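Local coordinates for protein intimin (Escherichia coli, PDB 1F00) that acts as an adhesin of enteropathogenic Escherichia coli, its C-terminal region, with Ig-like and lectin-like domains, probably binding the intimin receptor on host cells, at residues V75-S80 with V84-P89; T164-S169 with T174-I179; V194-A199 with V243-Q248; G225-N228 with Y232-S235. All blocks are in the same frame, centred on the assembly; numbering follows the deposited sequence.

Interaction 1: residues V75-S80 with V84-P89; sequences VSARVS and VDVKAP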
loop_
_atom_site.group_PDB
_atom_site.type_symbol
_atom_site.label_atom_id
_atom_site.label_comp_id
_atom_site.label_asym_id
_atom_site.label_seq_id
_atom_site.Cartn_x
_atom_site.Cartn_y
_atom_site.Cartn_z
ATOM N N VAL A 75 31.143 -11.115 5.562
ATOM C CA VAL A 75 31.679 -12.466 5.511
ATOM C C VAL A 75 33.176 -12.431 5.206
ATOM O O VAL A 75 33.644 -11.614 4.408
ATOM C CB VAL A 75 30.967 -13.301 4.429
ATOM C CG1 VAL A 75 31.664 -14.638 4.253
ATOM C CG2 VAL A 75 29.510 -13.518 4.822
ATOM N N SER A 76 33.918 -13.320 5.857
ATOM C CA SER A 76 35.358 -13.422 5.661
ATOM C C SER A 76 35.711 -14.883 5.425
ATOM O O SER A 76 35.059 -15.778 5.961
ATOM C CB SER A 76 36.112 -12.913 6.893
ATOM O OG SER A 76 35.878 -11.536 7.095
ATOM N N ALA A 77 36.736 -15.116 4.614
ATOM C CA ALA A 77 37.181 -16.465 4.313
ATOM C C ALA A 77 38.694 -16.515 4.452
ATOM O O ALA A 77 39.372 -15.495 4.332
ATOM C CB ALA A 77 36.772 -16.855 2.897
ATOM N N ARG A 78 39.221 -17.704 4.714
ATOM C CA ARG A 78 40.660 -17.866 4.858
ATOM C C ARG A 78 41.085 -19.264 4.452
ATOM O O ARG A 78 40.318 -20.220 4.585
ATOM C CB ARG A 78 41.081 -17.621 6.310
ATOM C CG ARG A 78 40.409 -18.561 7.287
ATOM C CD ARG A 78 41.120 -18.625 8.625
ATOM N NE ARG A 78 40.998 -17.387 9.382
ATOM C CZ ARG A 78 41.556 -17.188 10.571
ATOM N NH1 ARG A 78 42.271 -18.152 11.134
ATOM N NH2 ARG A 78 41.402 -16.027 11.195
ATOM N N VAL A 79 42.305 -19.377 3.937
ATOM C CA VAL A 79 42.843 -20.672 3.558
ATOM C C VAL A 79 43.037 -21.409 4.885
ATOM O O VAL A 79 43.777 -20.958 5.758
ATOM C CB VAL A 79 44.185 -20.516 2.799
ATOM C CG1 VAL A 79 45.025 -19.431 3.448
ATOM C CG2 VAL A 79 44.940 -21.841 2.784
ATOM N N SER A 80 42.346 -22.534 5.026
ATOM C CA SER A 80 42.364 -23.340 6.246
ATOM C C SER A 80 43.591 -23.262 7.166
ATOM O O SER A 80 43.487 -22.784 8.296
ATOM C CB SER A 80 42.084 -24.805 5.894
ATOM O OG SER A 80 41.526 -25.490 7.001
ATOM N N VAL A 84 44.833 -15.833 8.212
ATOM C CA VAL A 84 44.736 -14.510 7.599
ATOM C C VAL A 84 43.425 -14.430 6.820
ATOM O O VAL A 84 43.302 -15.011 5.742
ATOM C CB VAL A 84 45.904 -14.259 6.622
ATOM C CG1 VAL A 84 45.812 -12.857 6.055
ATOM C CG2 VAL A 84 47.231 -14.459 7.335
ATOM N N ASP A 85 42.450 -13.712 7.369
ATOM C CA ASP A 85 41.143 -13.576 6.734
ATOM C C ASP A 85 41.078 -12.587 5.581
ATOM O O ASP A 85 41.747 -11.551 5.592
ATOM C CB ASP A 85 40.088 -13.170 7.767
ATOM C CG ASP A 85 39.754 -14.285 8.727
ATOM O OD1 ASP A 85 39.297 -15.350 8.261
ATOM O OD2 ASP A 85 39.945 -14.097 9.946
ATOM N N VAL A 86 40.265 -12.926 4.583
ATOM C CA VAL A 86 40.041 -12.063 3.434
ATOM C C VAL A 86 38.573 -11.648 3.523
ATOM O O VAL A 86 37.682 -12.495 3.606
ATOM C CB VAL A 86 40.295 -12.792 2.095
ATOM C CG1 VAL A 86 39.359 -13.979 1.949
ATOM C CG2 VAL A 86 40.100 -11.823 0.936
ATOM N N LYS A 87 38.328 -10.342 3.531
ATOM C CA LYS A 87 36.975 -9.816 3.631
ATOM C C LYS A 87 36.246 -9.861 2.296
ATOM O O LYS A 87 36.807 -9.525 1.252
ATOM C CB LYS A 87 37.008 -8.377 4.152
ATOM C CG LYS A 87 37.491 -8.245 5.591
ATOM C CD LYS A 87 36.434 -8.735 6.570
ATOM C CE LYS A 87 36.947 -8.766 8.011
ATOM N NZ LYS A 87 37.865 -9.915 8.280
ATOM N N ALA A 88 34.989 -10.287 2.338
ATOM C CA ALA A 88 34.173 -10.362 1.136
ATOM C C ALA A 88 33.411 -9.051 1.010
ATOM O O ALA A 88 33.426 -8.226 1.926
ATOM C CB ALA A 88 33.189 -11.523 1.246
ATOM N N PRO A 89 32.753 -8.829 -0.137
ATOM C CA PRO A 89 31.998 -7.583 -0.290
ATOM C C PRO A 89 30.930 -7.560 0.803
ATOM O O PRO A 89 30.400 -8.606 1.180
ATOM C CB PRO A 89 31.388 -7.723 -1.683
ATOM C CG PRO A 89 32.399 -8.559 -2.409
ATOM C CD PRO A 89 32.759 -9.602 -1.391
HETATM O O HOH W 1 29.388 -9.852 3.434
#
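Arg-78 holds Asp-85 side-on in a two-bond salt bridge: NE reaches OD1 at 2.9 Å and NH2 reaches OD2 at 2.7 Å. Both acceptors lie close to the guanidinium plane and the N-H bonds run nearly straight, yet the nitrogens meet the carboxylate from above its own plane, the two flat groups being turned 47° apart. A bend at chi3 (69°) brings the NE side of the arginine round to the aspartate, and the backbone N of Val-84 lies over one guanidinium face. In a second polar pair, the folded chain of Lys-87, turned at chi2 and chi4, curls back so that NZ gives a 2.8 Å hydrogen bond to Ser-76 OG.

Backbone bonds zip the antiparallel pairing. Ala-88 N donates to Val-75 O over 2.8 Å, and Ala-77 N to Val-86 O over 3.0 Å. Beyond these, one water bridges Val-75 N and Pro-89 O.

Apolar contact is slight, with the CB atoms of Val-75 and Ala-88 4.3 Å apart.

In this hairpin of the Ig-like domain, strand 71-79 is flanked on its other edge by strand 38-43, whose Thr-42 and Thr-40 bond the backbones of Ser-76 and Arg-78. Ala-77, Val-86 and Ala-88 pack against Ile-3 and Ile-6 of strand 2-8, and Ala-88 also against Tyr-23 of strand 21-29.

Interaction 2: residues T164-S169 with T174-I179; sequences TISVIS and TATYTI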
loop_
_atom_site.group_PDB
_atom_site.type_symbol
_atom_site.label_atom_id
_atom_site.label_comp_id
_atom_site.label_asym_id
_atom_site.label_seq_id
_atom_site.Cartn_x
_atom_site.Cartn_y
_atom_site.Cartn_z
ATOM N N THR A 164 -5.344 -3.740 -7.110
ATOM C CA THR A 164 -4.339 -3.935 -6.085
ATOM C C THR A 164 -3.383 -2.751 -6.024
ATOM O O THR A 164 -3.062 -2.152 -7.050
ATOM C CB THR A 164 -3.525 -5.222 -6.346
ATOM O OG1 THR A 164 -3.006 -5.197 -7.683
ATOM C CG2 THR A 164 -4.398 -6.460 -6.165
ATOM N N ILE A 165 -2.966 -2.401 -4.813
ATOM C CA ILE A 165 -2.003 -1.320 -4.622
ATOM C C ILE A 165 -0.738 -2.038 -4.197
ATOM O O ILE A 165 -0.769 -2.857 -3.274
ATOM C CB ILE A 165 -2.425 -0.346 -3.501
ATOM C CG1 ILE A 165 -3.782 0.273 -3.832
ATOM C CG2 ILE A 165 -1.356 0.744 -3.322
ATOM C CD1 ILE A 165 -3.825 0.988 -5.175
ATOM N N SER A 166 0.364 -1.753 -4.884
ATOM C CA SER A 166 1.632 -2.391 -4.581
ATOM C C SER A 166 2.690 -1.379 -4.175
ATOM O O SER A 166 2.704 -0.252 -4.657
ATOM C CB SER A 166 2.140 -3.170 -5.802
ATOM O OG SER A 166 1.267 -4.228 -6.153
ATOM N N VAL A 167 3.563 -1.784 -3.268
ATOM C CA VAL A 167 4.654 -0.921 -2.847
ATOM C C VAL A 167 5.931 -1.715 -3.065
ATOM O O VAL A 167 5.955 -2.936 -2.872
ATOM C CB VAL A 167 4.560 -0.531 -1.349
ATOM C CG1 VAL A 167 4.641 -1.772 -0.474
ATOM C CG2 VAL A 167 5.690 0.436 -0.995
ATOM N N ILE A 168 6.982 -1.036 -3.503
ATOM C CA ILE A 168 8.265 -1.696 -3.694
ATOM C C ILE A 168 9.329 -0.877 -2.974
ATOM O O ILE A 168 9.260 0.353 -2.935
ATOM C CB ILE A 168 8.639 -1.834 -5.200
ATOM C CG1 ILE A 168 8.695 -0.462 -5.868
ATOM C CG2 ILE A 168 7.628 -2.722 -5.904
ATOM C CD1 ILE A 168 9.008 -0.526 -7.360
ATOM N N SER A 169 10.293 -1.563 -2.372
ATOM C CA SER A 169 11.380 -0.891 -1.668
ATOM C C SER A 169 12.611 -1.027 -2.553
ATOM O O SER A 169 12.731 -2.005 -3.293
ATOM C CB SER A 169 11.603 -1.545 -0.300
ATOM O OG SER A 169 11.728 -2.953 -0.415
ATOM N N THR A 174 8.634 -6.436 -2.847
ATOM C CA THR A 174 7.305 -5.998 -3.245
ATOM C C THR A 174 6.257 -6.524 -2.265
ATOM O O THR A 174 6.294 -7.695 -1.873
ATOM C CB THR A 174 6.933 -6.526 -4.655
ATOM O OG1 THR A 174 7.866 -6.035 -5.626
ATOM C CG2 THR A 174 5.518 -6.085 -5.028
ATOM N N ALA A 175 5.331 -5.654 -1.872
ATOM C CA ALA A 175 4.234 -6.031 -0.981
ATOM C C ALA A 175 2.990 -5.465 -1.648
ATOM O O ALA A 175 3.048 -4.399 -2.251
ATOM C CB ALA A 175 4.415 -5.422 0.401
ATOM N N THR A 176 1.866 -6.167 -1.543
ATOM C CA THR A 176 0.647 -5.700 -2.192
ATOM C C THR A 176 -0.613 -5.842 -1.350
ATOM O O THR A 176 -0.754 -6.780 -0.555
ATOM C CB THR A 176 0.398 -6.452 -3.509
ATOM O OG1 THR A 176 0.132 -7.829 -3.220
ATOM C CG2 THR A 176 1.608 -6.367 -4.407
ATOM N N TYR A 177 -1.522 -4.896 -1.547
ATOM C CA TYR A 177 -2.803 -4.862 -0.855
ATOM C C TYR A 177 -3.911 -4.838 -1.904
ATOM O O TYR A 177 -3.869 -4.037 -2.838
ATOM C CB TYR A 177 -2.900 -3.612 0.022
ATOM C CG TYR A 177 -4.296 -3.360 0.546
ATOM C CD1 TYR A 177 -5.143 -2.458 -0.085
ATOM C CD2 TYR A 177 -4.786 -4.065 1.647
ATOM C CE1 TYR A 177 -6.445 -2.260 0.360
ATOM C CE2 TYR A 177 -6.092 -3.877 2.098
ATOM C CZ TYR A 177 -6.912 -2.975 1.449
ATOM O OH TYR A 177 -8.210 -2.790 1.870
ATOM N N THR A 178 -4.899 -5.713 -1.754
ATOM C CA THR A 178 -5.991 -5.752 -2.713
ATOM C C THR A 178 -7.192 -4.965 -2.214
ATOM O O THR A 178 -7.664 -5.160 -1.089
ATOM C CB THR A 178 -6.445 -7.192 -2.991
ATOM O OG1 THR A 178 -7.065 -7.728 -1.816
ATOM C CG2 THR A 178 -5.265 -8.049 -3.353
ATOM N N ILE A 179 -7.673 -4.066 -3.061
ATOM C CA ILE A 179 -8.832 -3.246 -2.752
ATOM C C ILE A 179 -10.050 -4.037 -3.208
ATOM O O ILE A 179 -10.201 -4.328 -4.398
ATOM C CB ILE A 179 -8.779 -1.896 -3.516
ATOM C CG1 ILE A 179 -7.657 -1.020 -2.946
ATOM C CG2 ILE A 179 -10.114 -1.178 -3.415
ATOM C CD1 ILE A 179 -7.439 0.265 -3.706
#
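A regular antiparallel beta hairpin, strand 163-169 turning back into strand 173-179, is joined here by two hydrogen-bonded pairs, Ile-165 with Tyr-177 and Val-167 with Ala-175. Each pair exchanges two backbone bonds. Ile-165 N reaches Tyr-177 O at 2.7 Å, and Val-167 N reaches Ala-175 O at 2.9 Å, with the return bonds similar in length. The strand axes run at 163° to one another, and CA-H...O contacts fill the intervals, as from Thr-176 CA to Ile-165 O at 3.4 Å.

The two surfaces of the hairpin differ in character. On one, Val-167 CG1 lies 3.8 Å from Ala-175 CB, and Ile-165 CG1 meets Ile-179 CD1 at 3.7 Å, the two isoleucines crossing at a slant. Ile-179 holds CG1 beside its backbone N (chi1 -70°) and its chain extended beyond, which carries CD1 across to Ile-165. On the other surface sit Thr-164, Ser-166, Ile-168, Thr-174, Thr-176 and Thr-178. The methyls of Thr-164 and Thr-178 are pressed together, CG2 to CG2 at 3.3 Å, tighter than ordinary van der Waals contact. Ile-168 and Thr-174 lie alongside one another and point the same way, CG2 of the isoleucine touching OG1 of the threonine at 3.3 Å.

Strand 136-140 continues the sheet beyond strand 163-169. The surface of Ile-165, Val-167, Ala-175 and Tyr-177 packs onto Ile-99, Leu-127 and Ala-129. Such a hairpin, largely apolar within and hydroxyl-rich without, forms part of one layer of the beta sandwich characteristic of Ig-like domains.

Interaction 3: residues V194-A199 with V243-Q248; sequences VTYNDA and VQQTAQ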
loop_
_atom_site.group_PDB
_atom_site.type_symbol
_atom_site.label_atom_id
_atom_site.label_comp_id
_atom_site.label_asym_id
_atom_site.label_seq_id
_atom_site.Cartn_x
_atom_site.Cartn_y
_atom_site.Cartn_z
ATOM N N VAL A 194 -29.763 21.844 -7.056
ATOM C CA VAL A 194 -30.845 21.571 -7.986
ATOM C C VAL A 194 -32.132 21.226 -7.246
ATOM O O VAL A 194 -32.116 20.998 -6.036
ATOM C CB VAL A 194 -30.471 20.390 -8.912
ATOM C CG1 VAL A 194 -29.259 20.755 -9.749
ATOM C CG2 VAL A 194 -30.175 19.134 -8.080
ATOM N N THR A 195 -33.249 21.195 -7.966
ATOM C CA THR A 195 -34.512 20.844 -7.327
ATOM C C THR A 195 -34.462 19.348 -7.037
ATOM O O THR A 195 -33.600 18.638 -7.549
ATOM C CB THR A 195 -35.725 21.112 -8.242
ATOM O OG1 THR A 195 -35.693 20.209 -9.354
ATOM C CG2 THR A 195 -35.701 22.544 -8.752
ATOM N N TYR A 196 -35.392 18.875 -6.217
ATOM C CA TYR A 196 -35.451 17.460 -5.884
ATOM C C TYR A 196 -35.653 16.624 -7.153
ATOM O O TYR A 196 -34.960 15.632 -7.362
ATOM C CB TYR A 196 -36.588 17.205 -4.880
ATOM C CG TYR A 196 -36.849 15.742 -4.597
ATOM C CD1 TYR A 196 -37.673 14.988 -5.430
ATOM C CD2 TYR A 196 -36.239 15.098 -3.521
ATOM C CE1 TYR A 196 -37.884 13.629 -5.204
ATOM C CE2 TYR A 196 -36.438 13.736 -3.287
ATOM C CZ TYR A 196 -37.264 13.010 -4.132
ATOM O OH TYR A 196 -37.475 11.670 -3.910
ATOM N N ASN A 197 -36.590 17.024 -8.005
ATOM C CA ASN A 197 -36.838 16.267 -9.230
ATOM C C ASN A 197 -35.622 16.215 -10.145
ATOM O O ASN A 197 -35.354 15.182 -10.765
ATOM C CB ASN A 197 -38.043 16.828 -9.990
ATOM C CG ASN A 197 -39.363 16.425 -9.357
ATOM O OD1 ASN A 197 -39.525 15.289 -8.904
ATOM N ND2 ASN A 197 -40.319 17.348 -9.336
ATOM N N ASP A 198 -34.879 17.315 -10.232
ATOM C CA ASP A 198 -33.690 17.319 -11.072
ATOM C C ASP A 198 -32.632 16.399 -10.481
ATOM O O ASP A 198 -31.835 15.814 -11.211
ATOM C CB ASP A 198 -33.119 18.730 -11.226
ATOM C CG ASP A 198 -33.885 19.555 -12.237
ATOM O OD1 ASP A 198 -34.617 18.960 -13.055
ATOM O OD2 ASP A 198 -33.750 20.796 -12.227
ATOM N N ALA A 199 -32.629 16.267 -9.157
ATOM C CA ALA A 199 -31.660 15.405 -8.488
ATOM C C ALA A 199 -31.991 13.951 -8.804
ATOM O O ALA A 199 -31.103 13.139 -9.051
ATOM C CB ALA A 199 -31.701 15.637 -6.990
ATOM N N VAL A 243 -32.515 13.566 0.003
ATOM C CA VAL A 243 -32.674 12.142 0.302
ATOM C C VAL A 243 -34.069 11.801 -0.212
ATOM O O VAL A 243 -34.946 12.668 -0.239
ATOM C CB VAL A 243 -32.577 11.789 1.827
ATOM C CG1 VAL A 243 -31.281 12.330 2.411
ATOM C CG2 VAL A 243 -33.789 12.305 2.582
ATOM N N GLN A 244 -34.271 10.553 -0.633
ATOM C CA GLN A 244 -35.563 10.104 -1.163
ATOM C C GLN A 244 -36.744 10.574 -0.307
ATOM O O GLN A 244 -36.705 10.494 0.922
ATOM C CB GLN A 244 -35.590 8.570 -1.258
ATOM C CG GLN A 244 -36.792 8.015 -2.022
ATOM C CD GLN A 244 -36.662 8.197 -3.521
ATOM O OE1 GLN A 244 -37.660 8.368 -4.228
ATOM N NE2 GLN A 244 -35.429 8.146 -4.020
ATOM N N GLN A 245 -37.796 11.056 -0.958
ATOM C CA GLN A 245 -38.982 11.522 -0.237
ATOM C C GLN A 245 -39.722 10.350 0.396
ATOM O O GLN A 245 -39.772 9.261 -0.179
ATOM C CB GLN A 245 -39.975 12.211 -1.186
ATOM C CG GLN A 245 -39.625 13.620 -1.653
ATOM C CD GLN A 245 -40.660 14.150 -2.636
ATOM O OE1 GLN A 245 -41.015 13.468 -3.595
ATOM N NE2 GLN A 245 -41.151 15.365 -2.401
ATOM N N THR A 246 -40.287 10.570 1.580
ATOM C CA THR A 246 -41.094 9.537 2.209
ATOM C C THR A 246 -42.463 9.780 1.571
ATOM O O THR A 246 -42.651 10.767 0.847
ATOM C CB THR A 246 -41.239 9.730 3.739
ATOM O OG1 THR A 246 -41.870 10.992 4.003
ATOM C CG2 THR A 246 -39.879 9.677 4.427
ATOM N N ALA A 247 -43.417 8.894 1.820
ATOM C CA ALA A 247 -44.747 9.084 1.256
ATOM C C ALA A 247 -45.294 10.436 1.718
ATOM O O ALA A 247 -45.907 11.174 0.944
ATOM C CB ALA A 247 -45.671 7.956 1.702
ATOM N N GLN A 248 -45.051 10.775 2.980
ATOM C CA GLN A 248 -45.546 12.040 3.506
ATOM C C GLN A 248 -44.856 13.263 2.901
ATOM O O GLN A 248 -45.500 14.287 2.692
ATOM C CB GLN A 248 -45.424 12.077 5.029
ATOM C CG GLN A 248 -46.084 13.303 5.638
ATOM C CD GLN A 248 -47.520 13.482 5.160
ATOM O OE1 GLN A 248 -48.393 12.660 5.455
ATOM N NE2 GLN A 248 -47.767 14.556 4.407
HETATM O O HOH W 2 -39.133 10.567 -5.871
#
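Tyr-196 OH is gripped from two directions: Gln-245 N donates to it at 3.0 Å in a nearly straight bond (164°), and a water lies 2.8 Å from the same oxygen. That water also donates to Gln-244 OE1 over 3.1 Å, linking the phenol to the neighbouring amide. The tyrosine ring itself is covered on one face by Gln-245, whose CG sits 3.8 Å from the ring centroid in a CH-pi contact displaced toward the rim. At the ring edge, Val-243 O comes to 3.6 Å from Tyr-196 CE2. With CG anti to the backbone N (chi1 173°), the tyrosine reaches out from the first turn of helix 196-205 to the loop ahead of helix 247-252.

Both segments belong to the C-type lectin-like domain. Thr-195 N-caps the first helix, its OG1 accepting from Asp-198 N at 3.1 Å. Gln-245 is pinned beyond the ring, since NE2 donates to Val-254 O, fixing the far end of the side chain that overlies Tyr-196. Leu-210 and Ala-271 from loops, together with Ala-255 of strand 254-259, pack around the buried tyrosine.

Interaction 4: residues G225-N228 with Y232-S235; sequences GAAN and YYKS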
loop_
_atom_site.group_PDB
_atom_site.type_symbol
_atom_site.label_atom_id
_atom_site.label_comp_id
_atom_site.label_asym_id
_atom_site.label_seq_id
_atom_site.Cartn_x
_atom_site.Cartn_y
_atom_site.Cartn_z
ATOM N N GLY A 225 -16.013 10.937 7.548
ATOM C CA GLY A 225 -15.940 12.232 8.203
ATOM C C GLY A 225 -16.294 13.332 7.210
ATOM O O GLY A 225 -16.678 13.044 6.073
ATOM N N ALA A 226 -16.165 14.589 7.626
ATOM C CA ALA A 226 -16.486 15.728 6.764
ATOM C C ALA A 226 -15.842 15.611 5.374
ATOM O O ALA A 226 -14.623 15.544 5.249
ATOM C CB ALA A 226 -16.048 17.026 7.441
ATOM N N ALA A 227 -16.672 15.610 4.333
ATOM C CA ALA A 227 -16.192 15.469 2.960
ATOM C C ALA A 227 -15.164 16.494 2.499
ATOM O O ALA A 227 -14.284 16.165 1.702
ATOM C CB ALA A 227 -17.373 15.474 1.991
ATOM N N ASN A 228 -15.267 17.728 2.983
ATOM C CA ASN A 228 -14.338 18.761 2.542
ATOM C C ASN A 228 -12.928 18.637 3.103
ATOM O O ASN A 228 -12.117 19.552 2.972
ATOM C CB ASN A 228 -14.907 20.160 2.815
ATOM C CG ASN A 228 -15.127 20.434 4.286
ATOM O OD1 ASN A 228 -15.410 21.566 4.670
ATOM N ND2 ASN A 228 -15.003 19.410 5.115
ATOM N N TYR A 232 -10.648 16.806 -3.353
ATOM C CA TYR A 232 -11.705 17.016 -4.331
ATOM C C TYR A 232 -12.842 17.941 -3.893
ATOM O O TYR A 232 -13.376 18.682 -4.709
ATOM C CB TYR A 232 -12.295 15.669 -4.748
ATOM C CG TYR A 232 -13.300 15.760 -5.872
ATOM C CD1 TYR A 232 -12.888 15.864 -7.201
ATOM C CD2 TYR A 232 -14.667 15.714 -5.611
ATOM C CE1 TYR A 232 -13.824 15.907 -8.246
ATOM C CE2 TYR A 232 -15.607 15.761 -6.643
ATOM C CZ TYR A 232 -15.179 15.854 -7.953
ATOM O OH TYR A 232 -16.107 15.857 -8.964
ATOM N N TYR A 233 -13.222 17.888 -2.620
ATOM C CA TYR A 233 -14.326 18.717 -2.127
ATOM C C TYR A 233 -13.872 19.861 -1.216
ATOM O O TYR A 233 -14.697 20.489 -0.547
ATOM C CB TYR A 233 -15.335 17.858 -1.345
ATOM C CG TYR A 233 -15.777 16.585 -2.041
ATOM C CD1 TYR A 233 -15.083 15.388 -1.859
ATOM C CD2 TYR A 233 -16.902 16.574 -2.868
ATOM C CE1 TYR A 233 -15.500 14.204 -2.483
ATOM C CE2 TYR A 233 -17.328 15.402 -3.499
ATOM C CZ TYR A 233 -16.620 14.220 -3.302
ATOM O OH TYR A 233 -17.034 13.065 -3.930
ATOM N N LYS A 234 -12.579 20.155 -1.198
ATOM C CA LYS A 234 -12.088 21.197 -0.300
ATOM C C LYS A 234 -12.755 22.564 -0.428
ATOM O O LYS A 234 -12.806 23.311 0.546
ATOM C CB LYS A 234 -10.566 21.341 -0.422
ATOM C CG LYS A 234 -10.058 21.880 -1.740
ATOM C CD LYS A 234 -8.540 22.054 -1.679
ATOM C CE LYS A 234 -7.986 22.648 -2.962
ATOM N NZ LYS A 234 -6.500 22.770 -2.915
ATOM N N SER A 235 -13.293 22.888 -1.602
ATOM C CA SER A 235 -13.932 24.190 -1.789
ATOM C C SER A 235 -15.359 24.295 -1.239
ATOM O O SER A 235 -15.932 25.379 -1.231
ATOM C CB SER A 235 -13.950 24.570 -3.276
ATOM O OG SER A 235 -14.846 23.741 -4.003
#
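The ring of Tyr-233 lies between Ala-227 and Tyr-232, which approach from opposite sides of its plane. Ala-227 O comes obliquely, 3.7 Å from Tyr-233 CD1, and Ala-227 CB is 4.5 Å from Tyr-233 CG. From the other side Tyr-232 sets CD2 over the centre of the face, 3.3 Å above the plane, while Tyr-233 CD1 lies in the plane of the Tyr-232 ring at its edge. With CG beside the backbone N, chi1 -49° swings the Tyr-233 ring to the Ala-227 side. The backbone itself places Tyr-233 CB 3.6 Å from Ala-227 O.

Both segments belong to the long loop of the C-type lectin-like domain that leaves helix 214-224 at Gly-225, where phi is positive, and leads to strand 240-242. The loop doubles back on itself without a cross-segment hydrogen bond. Instead, Asn-228 CB rests 3.4 Å from Tyr-233 O, and Asn-228 CA makes a CA-H...O contact with that oxygen at 3.6 Å. Next along the chain, Lys-234 brings its CA to 3.7 Å from Asn-228 O; its extended side chain leads away, and NZ forms a salt bridge with Glu-231.

Leu-120 of strand 118-120 touches both Ala-227 and Tyr-233, and Tyr-233 OH is hydrogen-bonded to Gln-121 O, consistent with a junction between this domain and the preceding Ig-like one. Pro-188 and Met-190 of strand 184-190 also touch the Tyr-233 side chain.

The four contacts are spread along an elongated chain. Interactions 1 and 2 are hairpins in two successive Ig-like domains, their centres about 39 Å apart. Interactions 3 and 4 share the C-type lectin-like domain, with centres about 23 Å apart, and along the sequence both segments of interaction 4 fall between those of interaction 3. The centres of interactions 1 and 3 are about 81 Å apart, across the centre of the chain, whereas interaction 2 is close to that centre. Interaction 4 is the nearer of the lectin-like pair to interaction 2, about 27 Å between centres. The order is consistent with a rod of Ig-like modules that carries the lectin-like domain at its end.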